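Aspartate aminotransferase (Thermotoga maritima, PDB 1O4S) catalyses the reversible, pyridoxal-phosphate-dependent transfer of an amino group from L-aspartate to 2-oxoglutarate, giving oxaloacetate and L-glutamate. Local coordinates at residues 321-324 and 328-331; 307-312 and 366-371; 28-33 and 45-50. One frame throughout, in Å; residues are numbered along the deposited sequence.

Contact 1: residues 321-324 and 328-331; sequences VEPE and YLFF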
ATOM      1  N   VAL B 321      -5.997 -27.535 -20.706  1.00 33.96           N
ATOM      2  CA  VAL B 321      -5.812 -28.345 -19.510  1.00 34.53           C
ATOM      3  C   VAL B 321      -6.985 -28.053 -18.551  1.00 34.77           C
ATOM      4  O   VAL B 321      -7.322 -26.898 -18.283  1.00 33.99           O
ATOM      5  CB  VAL B 321      -4.456 -28.017 -18.827  1.00 35.04           C
ATOM      6  CG1 VAL B 321      -4.199 -28.938 -17.632  1.00 35.97           C
ATOM      7  CG2 VAL B 321      -3.290 -28.135 -19.841  1.00 36.15           C
ATOM      8  N   GLU B 322      -7.635 -29.109 -18.079  1.00 34.87           N
ATOM      9  CA  GLU B 322      -8.782 -28.985 -17.208  1.00 35.07           C
ATOM     10  C   GLU B 322      -8.322 -28.294 -15.928  1.00 34.41           C
ATOM     11  O   GLU B 322      -7.437 -28.804 -15.256  1.00 34.18           O
ATOM     12  CB  GLU B 322      -9.351 -30.375 -16.907  1.00 35.51           C
ATOM     13  CG  GLU B 322     -10.636 -30.395 -16.081  1.00 38.54           C
ATOM     14  CD  GLU B 322     -11.183 -31.811 -15.889  1.00 42.65           C
ATOM     15  OE1 GLU B 322     -10.944 -32.671 -16.766  1.00 45.20           O
ATOM     16  OE2 GLU B 322     -11.848 -32.069 -14.860  1.00 47.46           O
ATOM     17  N   PRO B 323      -8.888 -27.139 -15.590  1.00 33.28           N
ATOM     18  CA  PRO B 323      -8.464 -26.458 -14.362  1.00 33.64           C
ATOM     19  C   PRO B 323      -8.868 -27.245 -13.111  1.00 33.83           C
ATOM     20  O   PRO B 323      -9.967 -27.800 -13.078  1.00 34.81           O
ATOM     21  CB  PRO B 323      -9.178 -25.091 -14.432  1.00 32.86           C
ATOM     22  CG  PRO B 323     -10.315 -25.287 -15.271  1.00 32.77           C
ATOM     23  CD  PRO B 323      -9.925 -26.383 -16.309  1.00 33.12           C
ATOM     24  N   GLU B 324      -7.971 -27.330 -12.131  1.00 33.53           N
ATOM     25  CA  GLU B 324      -8.233 -27.996 -10.859  1.00 33.73           C
ATOM     26  C   GLU B 324      -8.485 -27.005  -9.736  1.00 32.99           C
ATOM     27  O   GLU B 324      -8.787 -27.394  -8.608  1.00 33.10           O
ATOM     28  CB  GLU B 324      -7.065 -28.925 -10.522  1.00 34.08           C
ATOM     29  CG  GLU B 324      -7.073 -30.217 -11.362  1.00 37.03           C
ATOM     30  CD  GLU B 324      -6.072 -31.282 -10.895  1.00 40.78           C
ATOM     31  OE1 GLU B 324      -4.866 -31.164 -11.180  1.00 42.96           O
ATOM     32  OE2 GLU B 324      -6.495 -32.273 -10.267  1.00 46.21           O
ATOM     33  N   TYR B 328     -10.278 -19.758 -13.719  1.00 29.86           N
ATOM     34  CA  TYR B 328      -9.806 -19.538 -15.088  1.00 30.05           C
ATOM     35  C   TYR B 328      -9.691 -20.835 -15.907  1.00 30.83           C
ATOM     36  O   TYR B 328      -9.471 -21.953 -15.386  1.00 30.15           O
ATOM     37  CB  TYR B 328      -8.451 -18.846 -15.075  1.00 29.78           C
ATOM     38  CG  TYR B 328      -8.399 -17.733 -14.087  1.00 28.91           C
ATOM     39  CD1 TYR B 328      -9.073 -16.550 -14.333  1.00 26.82           C
ATOM     40  CD2 TYR B 328      -7.751 -17.892 -12.864  1.00 27.57           C
ATOM     41  CE1 TYR B 328      -9.071 -15.538 -13.416  1.00 30.23           C
ATOM     42  CE2 TYR B 328      -7.732 -16.878 -11.940  1.00 29.06           C
ATOM     43  CZ  TYR B 328      -8.409 -15.689 -12.222  1.00 29.14           C
ATOM     44  OH  TYR B 328      -8.395 -14.616 -11.343  1.00 31.83           O
ATOM     45  N   LEU B 329      -9.866 -20.656 -17.206  1.00 31.14           N
ATOM     46  CA  LEU B 329      -9.647 -21.696 -18.169  1.00 31.43           C
ATOM     47  C   LEU B 329      -8.776 -21.077 -19.278  1.00 31.56           C
ATOM     48  O   LEU B 329      -9.131 -20.050 -19.870  1.00 31.10           O
ATOM     49  CB  LEU B 329     -10.990 -22.225 -18.687  1.00 31.77           C
ATOM     50  CG  LEU B 329     -10.853 -23.556 -19.422  1.00 32.39           C
ATOM     51  CD1 LEU B 329     -12.036 -24.479 -19.163  1.00 34.50           C
ATOM     52  CD2 LEU B 329     -10.672 -23.324 -20.905  1.00 32.54           C
ATOM     53  N   PHE B 330      -7.623 -21.699 -19.534  1.00 31.37           N
ATOM     54  CA  PHE B 330      -6.645 -21.162 -20.476  1.00 31.68           C
ATOM     55  C   PHE B 330      -6.634 -22.036 -21.746  1.00 31.73           C
ATOM     56  O   PHE B 330      -5.988 -23.085 -21.783  1.00 31.66           O
ATOM     57  CB  PHE B 330      -5.279 -21.140 -19.786  1.00 31.62           C
ATOM     58  CG  PHE B 330      -4.303 -20.130 -20.351  1.00 32.26           C
ATOM     59  CD1 PHE B 330      -3.049 -20.529 -20.768  1.00 32.38           C
ATOM     60  CD2 PHE B 330      -4.627 -18.779 -20.411  1.00 31.60           C
ATOM     61  CE1 PHE B 330      -2.155 -19.608 -21.268  1.00 32.72           C
ATOM     62  CE2 PHE B 330      -3.749 -17.861 -20.892  1.00 30.99           C
ATOM     63  CZ  PHE B 330      -2.507 -18.264 -21.325  1.00 31.90           C
ATOM     64  N   PHE B 331      -7.352 -21.626 -22.779  1.00 31.84           N
ATOM     65  CA  PHE B 331      -7.472 -22.498 -23.954  1.00 32.89           C
ATOM     66  C   PHE B 331      -6.681 -22.033 -25.166  1.00 33.29           C
ATOM     67  O   PHE B 331      -6.226 -20.904 -25.216  1.00 32.92           O
ATOM     68  CB  PHE B 331      -8.936 -22.839 -24.285  1.00 32.32           C
ATOM     69  CG  PHE B 331      -9.792 -21.677 -24.776  1.00 32.90           C
ATOM     70  CD1 PHE B 331     -10.568 -20.935 -23.883  1.00 33.95           C
ATOM     71  CD2 PHE B 331      -9.915 -21.410 -26.134  1.00 32.32           C
ATOM     72  CE1 PHE B 331     -11.422 -19.910 -24.341  1.00 34.08           C
ATOM     73  CE2 PHE B 331     -10.750 -20.379 -26.604  1.00 33.40           C
ATOM     74  CZ  PHE B 331     -11.515 -19.633 -25.705  1.00 33.40           C
TER
HETATM   75  O   HOH W   1      -6.973 -24.292 -18.045  1.00 30.99           O
HETATM   76  O   HOH W   2      -5.103 -24.766 -20.225  1.00 35.67           O
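Pro323, in the loop that leads out of helix 296-315, packs beside Tyr328 and Leu329 at the start of strand 328-332, an outermost strand of the small four-stranded mixed sheet. Pro323 points its side chain toward the strand. Pro323 CB sits 3.3 Å from Tyr328 O, with CG almost as near, while Pro323 CD meets Leu329 CD1 at 4.0 Å, the one apolar side-chain pair between the segments. Leu329 has CG anti to its backbone N (chi1 -165°), which brings the branched end to the proline, the two side chains crossing at a slant. Val310 of helix 296-315 touches both Pro323 and Leu329, so the small apolar patch continues onto the helix.

Farther along, where the loop stands back from the strand, two waters bridge the antiparallel backbones much as direct hydrogen bonds would in a sheet. Water 1 donates to Val321 O at 2.6 Å and accepts from Phe330 N at 3.1 Å. Water 2 works in the reverse sense, accepting from Val321 N at 2.9 Å and donating to Phe330 O at 2.5 Å. Because Val321 N and Phe330 O, 4.6 Å apart, are too distant to bond directly, the waters serve both the N-H and the C=O of Phe330. Across the strand, Phe331 pairs through its backbone with Val364 of strand 363-367. The ring of Tyr328 leads away from the loop towards the active site, where its OH is hydrogen-bonded to Tyr216 of the cofactor pocket and its side chain comes within about 4 Å of the bound pyridoxal phosphate at the nearest atoms.

Contact 2: residues 307-312 and 366-371; sequences NFVVER and LSFATS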
ATOM      1  N   ASN B 307     -17.129 -27.388 -14.203  1.00 30.60           N
ATOM      2  CA  ASN B 307     -17.592 -28.595 -14.905  1.00 31.32           C
ATOM      3  C   ASN B 307     -18.362 -28.274 -16.176  1.00 31.88           C
ATOM      4  O   ASN B 307     -18.219 -28.965 -17.171  1.00 32.07           O
ATOM      5  CB  ASN B 307     -18.489 -29.454 -14.017  1.00 30.95           C
ATOM      6  CG  ASN B 307     -17.728 -30.161 -12.932  1.00 31.93           C
ATOM      7  OD1 ASN B 307     -16.521 -30.378 -13.049  1.00 32.64           O
ATOM      8  ND2 ASN B 307     -18.424 -30.522 -11.856  1.00 32.05           N
ATOM      9  N   PHE B 308     -19.183 -27.231 -16.139  1.00 32.17           N
ATOM     10  CA  PHE B 308     -19.996 -26.862 -17.293  1.00 32.13           C
ATOM     11  C   PHE B 308     -19.181 -26.296 -18.445  1.00 32.16           C
ATOM     12  O   PHE B 308     -19.456 -26.582 -19.604  1.00 32.17           O
ATOM     13  CB  PHE B 308     -21.065 -25.829 -16.904  1.00 32.31           C
ATOM     14  CG  PHE B 308     -21.797 -25.257 -18.092  1.00 32.09           C
ATOM     15  CD1 PHE B 308     -22.744 -26.022 -18.771  1.00 33.75           C
ATOM     16  CD2 PHE B 308     -21.500 -23.980 -18.564  1.00 31.57           C
ATOM     17  CE1 PHE B 308     -23.392 -25.514 -19.889  1.00 33.03           C
ATOM     18  CE2 PHE B 308     -22.156 -23.463 -19.671  1.00 31.59           C
ATOM     19  CZ  PHE B 308     -23.097 -24.232 -20.339  1.00 32.27           C
ATOM     20  N   VAL B 309     -18.212 -25.452 -18.137  1.00 32.60           N
ATOM     21  CA  VAL B 309     -17.404 -24.836 -19.180  1.00 33.54           C
ATOM     22  C   VAL B 309     -16.457 -25.877 -19.791  1.00 33.19           C
ATOM     23  O   VAL B 309     -16.224 -25.881 -20.997  1.00 32.46           O
ATOM     24  CB  VAL B 309     -16.622 -23.573 -18.690  1.00 34.43           C
ATOM     25  CG1 VAL B 309     -15.679 -23.880 -17.507  1.00 36.70           C
ATOM     26  CG2 VAL B 309     -15.795 -22.968 -19.845  1.00 34.50           C
ATOM     27  N   VAL B 310     -15.943 -26.760 -18.940  1.00 33.02           N
ATOM     28  CA  VAL B 310     -15.043 -27.822 -19.354  1.00 32.80           C
ATOM     29  C   VAL B 310     -15.781 -28.723 -20.335  1.00 33.50           C
ATOM     30  O   VAL B 310     -15.329 -28.886 -21.460  1.00 32.55           O
ATOM     31  CB  VAL B 310     -14.449 -28.600 -18.137  1.00 32.62           C
ATOM     32  CG1 VAL B 310     -13.860 -29.944 -18.548  1.00 32.66           C
ATOM     33  CG2 VAL B 310     -13.379 -27.747 -17.448  1.00 31.31           C
ATOM     34  N   GLU B 311     -16.927 -29.267 -19.935  1.00 34.19           N
ATOM     35  CA  GLU B 311     -17.704 -30.130 -20.835  1.00 35.21           C
ATOM     36  C   GLU B 311     -17.983 -29.418 -22.153  1.00 34.96           C
ATOM     37  O   GLU B 311     -17.797 -29.974 -23.220  1.00 35.16           O
ATOM     38  CB  GLU B 311     -19.028 -30.607 -20.217  1.00 35.56           C
ATOM     39  CG  GLU B 311     -19.913 -31.325 -21.260  1.00 39.59           C
ATOM     40  CD  GLU B 311     -20.997 -32.249 -20.690  1.00 44.66           C
ATOM     41  OE1 GLU B 311     -21.659 -32.953 -21.511  1.00 46.43           O
ATOM     42  OE2 GLU B 311     -21.200 -32.269 -19.442  1.00 48.29           O
ATOM     43  N   ARG B 312     -18.433 -28.183 -22.075  1.00 35.12           N
ATOM     44  CA  ARG B 312     -18.821 -27.441 -23.258  1.00 35.64           C
ATOM     45  C   ARG B 312     -17.674 -27.249 -24.261  1.00 35.38           C
ATOM     46  O   ARG B 312     -17.849 -27.465 -25.468  1.00 35.51           O
ATOM     47  CB  ARG B 312     -19.377 -26.095 -22.835  1.00 36.49           C
ATOM     48  CG  ARG B 312     -20.132 -25.401 -23.890  1.00 39.05           C
ATOM     49  CD  ARG B 312     -21.417 -26.087 -24.291  1.00 41.78           C
ATOM     50  NE  ARG B 312     -22.423 -25.043 -24.352  1.00 46.05           N
ATOM     51  CZ  ARG B 312     -22.594 -24.188 -25.360  1.00 47.28           C
ATOM     52  NH1 ARG B 312     -21.884 -24.266 -26.481  1.00 46.45           N
ATOM     53  NH2 ARG B 312     -23.528 -23.257 -25.243  1.00 49.02           N
ATOM     54  N   LEU B 366     -10.260 -17.426 -20.085  1.00 29.53           N
ATOM     55  CA  LEU B 366     -11.670 -17.256 -19.807  1.00 29.48           C
ATOM     56  C   LEU B 366     -11.909 -17.378 -18.277  1.00 29.67           C
ATOM     57  O   LEU B 366     -11.441 -18.294 -17.601  1.00 29.94           O
ATOM     58  CB  LEU B 366     -12.466 -18.277 -20.642  1.00 29.36           C
ATOM     59  CG  LEU B 366     -13.985 -18.366 -20.461  1.00 29.83           C
ATOM     60  CD1 LEU B 366     -14.614 -19.050 -21.648  1.00 31.19           C
ATOM     61  CD2 LEU B 366     -14.376 -19.092 -19.145  1.00 30.61           C
ATOM     62  N   SER B 367     -12.606 -16.410 -17.714  1.00 29.74           N
ATOM     63  CA  SER B 367     -12.976 -16.470 -16.306  1.00 29.90           C
ATOM     64  C   SER B 367     -14.386 -16.950 -16.215  1.00 29.40           C
ATOM     65  O   SER B 367     -15.248 -16.535 -17.013  1.00 29.13           O
ATOM     66  CB  SER B 367     -12.896 -15.084 -15.636  1.00 29.80           C
ATOM     67  OG  SER B 367     -11.587 -14.591 -15.771  1.00 31.53           O
ATOM     68  N   PHE B 368     -14.642 -17.820 -15.256  1.00 29.30           N
ATOM     69  CA  PHE B 368     -16.011 -18.254 -15.051  1.00 30.29           C
ATOM     70  C   PHE B 368     -16.594 -17.752 -13.708  1.00 30.67           C
ATOM     71  O   PHE B 368     -17.266 -18.488 -12.957  1.00 30.26           O
ATOM     72  CB  PHE B 368     -16.177 -19.756 -15.292  1.00 29.87           C
ATOM     73  CG  PHE B 368     -15.167 -20.623 -14.618  1.00 29.63           C
ATOM     74  CD1 PHE B 368     -15.371 -21.071 -13.317  1.00 29.02           C
ATOM     75  CD2 PHE B 368     -14.030 -21.048 -15.311  1.00 30.01           C
ATOM     76  CE1 PHE B 368     -14.472 -21.922 -12.719  1.00 28.21           C
ATOM     77  CE2 PHE B 368     -13.126 -21.883 -14.715  1.00 29.70           C
ATOM     78  CZ  PHE B 368     -13.350 -22.324 -13.409  1.00 29.22           C
ATOM     79  N   ALA B 369     -16.310 -16.480 -13.430  1.00 31.18           N
ATOM     80  CA  ALA B 369     -16.948 -15.769 -12.322  1.00 31.24           C
ATOM     81  C   ALA B 369     -18.183 -15.070 -12.880  1.00 31.31           C
ATOM     82  O   ALA B 369     -18.355 -13.864 -12.747  1.00 32.00           O
ATOM     83  CB  ALA B 369     -15.968 -14.788 -11.643  1.00 31.18           C
ATOM     84  N   THR B 370     -19.023 -15.847 -13.554  1.00 32.01           N
ATOM     85  CA  THR B 370     -20.358 -15.423 -13.951  1.00 33.11           C
ATOM     86  C   THR B 370     -21.310 -16.614 -13.987  1.00 31.89           C
ATOM     87  O   THR B 370     -20.901 -17.769 -13.888  1.00 31.12           O
ATOM     88  CB  THR B 370     -20.376 -14.647 -15.309  1.00 34.28           C
ATOM     89  OG1 THR B 370     -20.462 -15.547 -16.411  1.00 38.06           O
ATOM     90  CG2 THR B 370     -19.074 -13.927 -15.601  1.00 36.48           C
ATOM     91  N   SER B 371     -22.594 -16.312 -14.099  1.00 31.06           N
ATOM     92  CA  SER B 371     -23.617 -17.334 -14.035  1.00 31.02           C
ATOM     93  C   SER B 371     -23.506 -18.347 -15.188  1.00 30.93           C
ATOM     94  O   SER B 371     -23.011 -18.026 -16.275  1.00 29.31           O
ATOM     95  CB  SER B 371     -24.978 -16.674 -14.050  1.00 30.50           C
ATOM     96  OG  SER B 371     -25.121 -15.926 -15.228  1.00 31.32           O
TER
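With CG1 set between its backbone N and carbonyl carbon (chi1 58°) and CG2 anti to the N, Val309 spreads its two methyls over two different partners, Phe368 and Leu366. Phe368 adopts the same kind of first torsion (chi1 48°), which swings its ring back towards helix 296-315. There CG1 of Val309 meets ring atom CD2 of Phe368 at 3.9 Å. The methyl comes in obliquely to the ring, and the two side chains lie nearly perpendicular. The other methyl, CG2 of Val309, lies 4.2 Å from CD2 of Leu366, and here the two side chains run past one another, pointing opposite ways.

Val309 thus fits against the end of strand 363-367 and the first residue of the loop that follows it. The contact belongs to the packing of helix 296-315 on the small mixed sheet, and Leu329 on the neighbouring strand 328-332 also touches Val309. Phe302 and Lys306, earlier on the same helix, touch the Phe368 side chain. Just beyond, the chain turns into helix 372-386, where Ser371 is the N-cap residue and its OG accepts from the backbone N of Arg374. That helix is tied to helix 296-315 by salt bridges from Arg312 to Asp380 and Glu383.

Between segments 307-312 and 366-371 themselves, the meeting groups are all hydrocarbon and buried. Their cohesion therefore rests on van der Waals packing and the exclusion of water, with no polar bond between the two segments.

Contact 3: residues 28-33 and 45-50; sequences ELDAKA and NLTAGE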
ATOM      1  N   GLU B  28      -6.132  -1.746 -23.433  1.00 57.80           N
ATOM      2  CA  GLU B  28      -6.883  -1.331 -24.617  1.00 56.85           C
ATOM      3  C   GLU B  28      -8.159  -2.200 -24.771  1.00 54.72           C
ATOM      4  O   GLU B  28      -9.236  -1.679 -25.069  1.00 54.13           O
ATOM      5  CB  GLU B  28      -5.999  -1.387 -25.876  1.00 57.20           C
ATOM      6  CG  GLU B  28      -4.702  -0.563 -25.796  1.00 60.50           C
ATOM      7  CD  GLU B  28      -3.468  -1.333 -25.264  1.00 65.64           C
ATOM      8  OE1 GLU B  28      -3.591  -2.532 -24.873  1.00 67.13           O
ATOM      9  OE2 GLU B  28      -2.345  -0.738 -25.238  1.00 67.69           O
ATOM     10  N   LEU B  29      -8.037  -3.504 -24.521  1.00 52.47           N
ATOM     11  CA  LEU B  29      -9.179  -4.431 -24.612  1.00 51.11           C
ATOM     12  C   LEU B  29     -10.270  -4.157 -23.572  1.00 49.83           C
ATOM     13  O   LEU B  29     -11.448  -4.309 -23.872  1.00 49.08           O
ATOM     14  CB  LEU B  29      -8.727  -5.901 -24.544  1.00 50.59           C
ATOM     15  CG  LEU B  29      -8.299  -6.462 -25.908  1.00 50.20           C
ATOM     16  CD1 LEU B  29      -7.450  -7.689 -25.735  1.00 50.05           C
ATOM     17  CD2 LEU B  29      -9.500  -6.787 -26.802  1.00 50.04           C
ATOM     18  N   ASP B  30      -9.884  -3.734 -22.367  1.00 48.68           N
ATOM     19  CA  ASP B  30     -10.851  -3.364 -21.315  1.00 48.00           C
ATOM     20  C   ASP B  30     -11.611  -2.082 -21.664  1.00 45.64           C
ATOM     21  O   ASP B  30     -12.819  -1.983 -21.427  1.00 44.30           O
ATOM     22  CB  ASP B  30     -10.139  -3.175 -19.971  1.00 49.08           C
ATOM     23  CG  ASP B  30      -9.529  -4.465 -19.445  1.00 52.67           C
ATOM     24  OD1 ASP B  30      -8.500  -4.361 -18.727  1.00 58.21           O
ATOM     25  OD2 ASP B  30      -9.993  -5.614 -19.700  1.00 56.78           O
ATOM     26  N   ALA B  31     -10.881  -1.117 -22.229  1.00 43.65           N
ATOM     27  CA  ALA B  31     -11.452   0.129 -22.741  1.00 42.57           C
ATOM     28  C   ALA B  31     -12.417  -0.155 -23.896  1.00 41.47           C
ATOM     29  O   ALA B  31     -13.463   0.480 -24.005  1.00 40.44           O
ATOM     30  CB  ALA B  31     -10.339   1.075 -23.201  1.00 42.64           C
ATOM     31  N   LYS B  32     -12.051  -1.115 -24.740  1.00 40.82           N
ATOM     32  CA  LYS B  32     -12.904  -1.546 -25.834  1.00 41.13           C
ATOM     33  C   LYS B  32     -14.218  -2.175 -25.313  1.00 40.43           C
ATOM     34  O   LYS B  32     -15.297  -1.845 -25.800  1.00 40.52           O
ATOM     35  CB  LYS B  32     -12.152  -2.502 -26.755  1.00 41.46           C
ATOM     36  CG  LYS B  32     -11.014  -1.832 -27.573  1.00 43.88           C
ATOM     37  CD  LYS B  32     -10.612  -2.682 -28.775  1.00 47.00           C
ATOM     38  CE  LYS B  32      -9.255  -2.285 -29.370  1.00 48.66           C
ATOM     39  NZ  LYS B  32      -8.141  -2.988 -28.663  1.00 51.38           N
ATOM     40  N   ALA B  33     -14.117  -3.057 -24.326  1.00 39.80           N
ATOM     41  CA  ALA B  33     -15.291  -3.671 -23.691  1.00 39.85           C
ATOM     42  C   ALA B  33     -16.210  -2.613 -23.067  1.00 39.66           C
ATOM     43  O   ALA B  33     -17.395  -2.600 -23.364  1.00 38.62           O
ATOM     44  CB  ALA B  33     -14.863  -4.712 -22.637  1.00 39.85           C
ATOM     45  N   ASN B  45     -18.580 -10.324 -20.279  1.00 33.52           N
ATOM     46  CA  ASN B  45     -17.203 -10.031 -19.934  1.00 33.84           C
ATOM     47  C   ASN B  45     -16.669 -11.156 -19.087  1.00 32.82           C
ATOM     48  O   ASN B  45     -16.974 -11.244 -17.915  1.00 32.25           O
ATOM     49  CB  ASN B  45     -17.093  -8.697 -19.166  1.00 34.18           C
ATOM     50  CG  ASN B  45     -15.635  -8.193 -19.064  1.00 36.73           C
ATOM     51  OD1 ASN B  45     -14.731  -8.957 -18.731  1.00 35.93           O
ATOM     52  ND2 ASN B  45     -15.412  -6.913 -19.398  1.00 37.18           N
ATOM     53  N   LEU B  46     -15.850 -11.992 -19.698  1.00 31.87           N
ATOM     54  CA  LEU B  46     -15.238 -13.122 -19.035  1.00 31.83           C
ATOM     55  C   LEU B  46     -13.754 -12.903 -18.740  1.00 31.55           C
ATOM     56  O   LEU B  46     -12.952 -13.846 -18.813  1.00 30.43           O
ATOM     57  CB  LEU B  46     -15.425 -14.346 -19.919  1.00 32.16           C
ATOM     58  CG  LEU B  46     -16.893 -14.528 -20.273  1.00 32.49           C
ATOM     59  CD1 LEU B  46     -17.036 -15.735 -21.158  1.00 32.86           C
ATOM     60  CD2 LEU B  46     -17.763 -14.620 -19.001  1.00 32.95           C
ATOM     61  N   THR B  47     -13.399 -11.675 -18.377  1.00 31.81           N
ATOM     62  CA  THR B  47     -12.013 -11.338 -18.017  1.00 32.71           C
ATOM     63  C   THR B  47     -11.764 -11.159 -16.528  1.00 33.52           C
ATOM     64  O   THR B  47     -10.623 -10.955 -16.139  1.00 33.84           O
ATOM     65  CB  THR B  47     -11.545 -10.031 -18.707  1.00 33.45           C
ATOM     66  OG1 THR B  47     -12.320  -8.903 -18.256  1.00 31.32           O
ATOM     67  CG2 THR B  47     -11.737 -10.100 -20.238  1.00 32.87           C
ATOM     68  N   ALA B  48     -12.809 -11.221 -15.697  1.00 33.69           N
ATOM     69  CA  ALA B  48     -12.669 -10.860 -14.292  1.00 34.26           C
ATOM     70  C   ALA B  48     -11.600 -11.658 -13.566  1.00 33.71           C
ATOM     71  O   ALA B  48     -11.460 -12.862 -13.769  1.00 33.24           O
ATOM     72  CB  ALA B  48     -14.018 -10.958 -13.548  1.00 34.84           C
ATOM     73  N   GLY B  49     -10.839 -10.951 -12.740  1.00 33.59           N
ATOM     74  CA  GLY B  49      -9.962 -11.558 -11.765  1.00 33.55           C
ATOM     75  C   GLY B  49     -10.511 -11.607 -10.349  1.00 34.05           C
ATOM     76  O   GLY B  49      -9.718 -11.748  -9.397  1.00 35.50           O
ATOM     77  N   GLU B  50     -11.840 -11.480 -10.182  1.00 33.66           N
ATOM     78  CA  GLU B  50     -12.472 -11.505  -8.853  1.00 33.23           C
ATOM     79  C   GLU B  50     -13.799 -12.242  -8.879  1.00 32.27           C
ATOM     80  O   GLU B  50     -14.520 -12.139  -9.860  1.00 31.05           O
ATOM     81  CB  GLU B  50     -12.721 -10.074  -8.300  1.00 34.09           C
ATOM     82  CG  GLU B  50     -13.778  -9.269  -9.048  1.00 34.18           C
ATOM     83  CD  GLU B  50     -13.743  -7.782  -8.757  1.00 34.59           C
ATOM     84  OE1 GLU B  50     -13.358  -7.398  -7.626  1.00 31.94           O
ATOM     85  OE2 GLU B  50     -14.134  -7.004  -9.672  1.00 34.66           O
TER
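OD1 of Asn45, the residue whose amide nitrogen lies against Ala33, accepts from both the backbone and the side chain of Thr47. The backbone N of Thr47 stands 3.0 Å from Asn45 OD1, in the carbonyl plane, with an N-H...O angle of 151°. The hydroxyl OG1 of Thr47 also donates to Asn45 OD1, but its 2.5 Å is very short and the exact length is doubtful. Bonding to the N-H two residues on makes this an Asx turn, which bends the chain as it leaves strand 44-45. The first torsion of Asn45 (chi1 -167°, CG anti to the backbone N) carries the amide towards helix 27-38; with OD1 held by Thr47, ND2 of Asn45 is the branch that faces the helix, 4.0 Å from CB of Ala33. A leucine here would probably leave the N-H and hydroxyl of Thr47 without their shared acceptor and let the turn relax.

Nearly one turn before Ala33, Asp30 OD2 comes to 4.3 Å from Thr47 OG1, too far for a direct bond. The helix therefore touches the loop lightly through two side-chain pairs. Leu46 is hydrogen-bonded through its backbone to Ala351, and Thr47 packs on Ala351 and Val353 of strand 350-354. Farther on come Gly49, which probably binds L-aspartate, as in related enzymes, and Glu50, whose OE1 accepts from the backbone N of Tyr74 of the second subunit.

In the fold
Contacts 1 and 2 lie 10 Å apart between centres and share the small sheet, Leu366 N being 2.9 Å from Leu329 O on the adjoining strand. Contact 3, its centre 16 Å from that of contact 2, meets it at Ser367, whose OG lies 2.6 Å from Ala48 O and whose N lies 2.8 Å from Leu46 O, both probable hydrogen bonds. Contacts 1 and 3 converge where Tyr328 OH comes 3.5 Å from Gly49 CA. Tyr328 also neighbours Arg365, like Gly49 an L-aspartate-binding residue by similarity, so this junction probably borders the substrate site; the side chain of Phe368 in contact 2 stays about 13 Å from pyridoxal phosphate at the nearest atoms.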